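Local atomic coordinates of sensor protein (Haloarcula marismortui ATCC 43049, PDB entry 3BWL), a protein that probably acts as a phosphorelay sensor histidine kinase, passing phosphate from ATP to a protein histidine, and is represented here by one PAS domain. Residues E24-I30 and N43-E49. Sequence-based numbering, arbitrary orientation.
Sequences ENSPDMI and NQRFCAE
Arg45 lays the edge of its guanidinium against two successive backbone carbonyls, NE donating to Ser26 O (2.9 Å, 163°) and NH2 to Asn25 O. Both acceptors lie close to the guanidinium plane, which fixes the rotation of the group. This is the entry to a PAS fold, where the long N-terminal helix 2-25 turns into strand 29-33 and the short helix 44-50 packs over the turn. Because CG stands opposite the backbone N (chi1 -170°) and the chain bends at chi2 and chi3, the aliphatic part curls round Ser26 O. A leucine in place of Arg45 would probably leave the carbonyls of Asn25 and Ser26, at the end of the helix, without these two donors.

Asn43 is the N-cap of helix 44-50. Its OD1 is gripped from opposite faces of the amide plane by Phe46 N, the capping bond, and by Ile30 N in a nearly straight bond of 2.9 Å, while Asn43 N returns a bond to Ile30 O. Asn43 ND2 makes a weak bond of 3.5 Å to Asp28 O and a further one to Phe23 O. Glu24 OE1 accepts from Gln44 N with a more bent N-H angle of 138°, so its carboxylate also sits at the start of this helix.

A water donates to both Pro27 O and Glu49 OE2; Arg86 of the second subunit also meets both atoms, forming a salt bridge with the carboxylate, so the contact borders the dimer interface. Further inward, the selenomethionine Met29 passes its SE 3.9 Å from Glu49 CB. A bend at chi3 turns its methyl over one face of Phe46, the CE carbon of Met29 lying 3.5 Å from CD1 of that ring.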
loop_
_atom_site.group_PDB
_atom_site.type_symbol
_atom_site.label_atom_id
_atom_site.label_comp_id
_atom_site.label_asym_id
_atom_site.label_seq_id
_atom_site.Cartn_x
_atom_site.Cartn_y
_atom_site.Cartn_z
ATOM N N GLU A 24 -7.313 1.460 1.766
ATOM C CA GLU A 24 -8.445 1.238 0.866
ATOM C C GLU A 24 -8.244 1.928 -0.499
ATOM O O GLU A 24 -8.718 1.434 -1.549
ATOM C CB GLU A 24 -9.751 1.699 1.531
ATOM C CG GLU A 24 -10.071 0.978 2.866
ATOM C CD GLU A 24 -10.250 -0.554 2.747
ATOM O OE1 GLU A 24 -10.314 -1.093 1.636
ATOM O OE2 GLU A 24 -10.332 -1.245 3.803
ATOM N N ASN A 25 -7.569 3.080 -0.471
ATOM C CA ASN A 25 -7.397 3.916 -1.666
ATOM C C ASN A 25 -6.152 3.553 -2.478
ATOM O O ASN A 25 -5.971 4.065 -3.590
ATOM C CB ASN A 25 -7.358 5.421 -1.297
ATOM C CG ASN A 25 -8.723 5.968 -1.001
ATOM O OD1 ASN A 25 -9.484 6.240 -1.909
ATOM N ND2 ASN A 25 -9.046 6.117 0.267
ATOM N N SER A 26 -5.282 2.698 -1.913
ATOM C CA SER A 26 -4.077 2.237 -2.650
ATOM C C SER A 26 -4.379 2.090 -4.171
ATOM O O SER A 26 -5.317 1.420 -4.529
ATOM C CB SER A 26 -3.606 0.887 -2.099
ATOM O OG SER A 26 -2.486 0.465 -2.872
ATOM N N PRO A 27 -3.590 2.741 -5.066
ATOM C CA PRO A 27 -3.896 2.603 -6.511
ATOM C C PRO A 27 -3.665 1.171 -6.995
ATOM O O PRO A 27 -4.202 0.770 -8.028
ATOM C CB PRO A 27 -2.957 3.593 -7.191
ATOM C CG PRO A 27 -1.853 3.845 -6.179
ATOM C CD PRO A 27 -2.508 3.710 -4.821
ATOM N N ASP A 28 -2.861 0.407 -6.234
ATOM C CA ASP A 28 -2.634 -1.010 -6.524
ATOM C C ASP A 28 -3.460 -1.894 -5.585
ATOM O O ASP A 28 -3.837 -1.493 -4.484
ATOM C CB ASP A 28 -1.148 -1.378 -6.400
ATOM C CG ASP A 28 -0.291 -0.716 -7.463
ATOM O OD1 ASP A 28 -0.672 -0.676 -8.648
ATOM O OD2 ASP A 28 0.787 -0.213 -7.101
HETATM N N MSE A 29 -3.804 -3.077 -6.076
HETATM C CA MSE A 29 -4.642 -4.025 -5.317
HETATM C C MSE A 29 -3.820 -4.609 -4.176
HETATM O O MSE A 29 -2.604 -4.861 -4.360
HETATM C CB MSE A 29 -5.066 -5.159 -6.240
HETATM C CG MSE A 29 -5.792 -4.648 -7.482
HETATM SE SE MSE A 29 -5.915 -5.987 -8.867
HETATM C CE MSE A 29 -6.904 -7.337 -7.934
ATOM N N ILE A 30 -4.465 -4.821 -3.011
ATOM C CA ILE A 30 -3.802 -5.449 -1.873
ATOM C C ILE A 30 -4.620 -6.644 -1.355
ATOM O O ILE A 30 -5.835 -6.542 -1.176
ATOM C CB ILE A 30 -3.673 -4.452 -0.722
ATOM C CG1 ILE A 30 -2.926 -3.199 -1.188
ATOM C CG2 ILE A 30 -2.941 -5.156 0.492
ATOM C CD1 ILE A 30 -2.809 -2.082 -0.067
ATOM N N ASN A 43 -8.175 -5.066 0.121
ATOM C CA ASN A 43 -8.591 -3.671 0.089
ATOM C C ASN A 43 -9.690 -3.441 -0.957
ATOM O O ASN A 43 -10.038 -4.338 -1.726
ATOM C CB ASN A 43 -7.398 -2.695 -0.084
ATOM C CG ASN A 43 -6.833 -2.657 -1.530
ATOM O OD1 ASN A 43 -7.049 -3.569 -2.351
ATOM N ND2 ASN A 43 -6.092 -1.593 -1.827
ATOM N N GLN A 44 -10.290 -2.262 -0.918
ATOM C CA GLN A 44 -11.401 -1.964 -1.833
ATOM C C GLN A 44 -10.917 -2.016 -3.281
ATOM O O GLN A 44 -11.665 -2.464 -4.164
ATOM C CB GLN A 44 -12.083 -0.625 -1.509
ATOM C CG GLN A 44 -13.141 -0.218 -2.570
ATOM C CD GLN A 44 -14.415 -1.048 -2.507
ATOM O OE1 GLN A 44 -15.147 -1.007 -1.518
ATOM N NE2 GLN A 44 -14.700 -1.785 -3.582
ATOM N N ARG A 45 -9.658 -1.607 -3.518
ATOM C CA ARG A 45 -9.092 -1.632 -4.871
ATOM C C ARG A 45 -9.139 -3.072 -5.469
ATOM O O ARG A 45 -9.489 -3.251 -6.631
ATOM C CB ARG A 45 -7.664 -1.064 -4.889
ATOM C CG ARG A 45 -7.118 -0.851 -6.318
ATOM C CD ARG A 45 -7.780 0.280 -7.068
ATOM N NE ARG A 45 -7.452 1.566 -6.415
ATOM C CZ ARG A 45 -7.887 2.774 -6.780
ATOM N NH1 ARG A 45 -8.695 2.922 -7.811
ATOM N NH2 ARG A 45 -7.489 3.857 -6.105
ATOM N N PHE A 46 -8.757 -4.061 -4.677
ATOM C CA PHE A 46 -8.797 -5.464 -5.114
ATOM C C PHE A 46 -10.202 -5.832 -5.583
ATOM O O PHE A 46 -10.375 -6.358 -6.681
ATOM C CB PHE A 46 -8.350 -6.364 -3.962
ATOM C CG PHE A 46 -8.254 -7.818 -4.332
ATOM C CD1 PHE A 46 -7.015 -8.382 -4.595
ATOM C CD2 PHE A 46 -9.393 -8.605 -4.409
ATOM C CE1 PHE A 46 -6.897 -9.733 -4.954
ATOM C CE2 PHE A 46 -9.314 -9.966 -4.769
ATOM C CZ PHE A 46 -8.061 -10.533 -5.014
ATOM N N CYS A 47 -11.203 -5.549 -4.738
ATOM C CA CYS A 47 -12.604 -5.894 -5.016
ATOM C C CYS A 47 -13.127 -5.145 -6.257
ATOM O O CYS A 47 -13.750 -5.753 -7.179
ATOM C CB CYS A 47 -13.456 -5.569 -3.783
ATOM S SG CYS A 47 -13.026 -6.582 -2.392
ATOM N N ALA A 48 -12.885 -3.836 -6.280
ATOM C CA ALA A 48 -13.322 -2.996 -7.385
ATOM C C ALA A 48 -12.709 -3.418 -8.721
ATOM O O ALA A 48 -13.426 -3.553 -9.702
ATOM C CB ALA A 48 -12.996 -1.557 -7.116
ATOM N N GLU A 49 -11.398 -3.611 -8.749
ATOM C CA GLU A 49 -10.681 -3.981 -9.993
ATOM C C GLU A 49 -11.201 -5.321 -10.536
ATOM O O GLU A 49 -11.370 -5.465 -11.743
ATOM C CB GLU A 49 -9.178 -4.052 -9.757
ATOM C CG GLU A 49 -8.497 -2.638 -9.516
ATOM C CD GLU A 49 -8.070 -1.928 -10.796
ATOM O OE1 GLU A 49 -8.750 -2.065 -11.841
ATOM O OE2 GLU A 49 -7.012 -1.256 -10.765
HETATM O O HOH W 1 -9.406 6.371 -4.985
HETATM O O HOH W 2 -4.852 -1.757 -9.327
#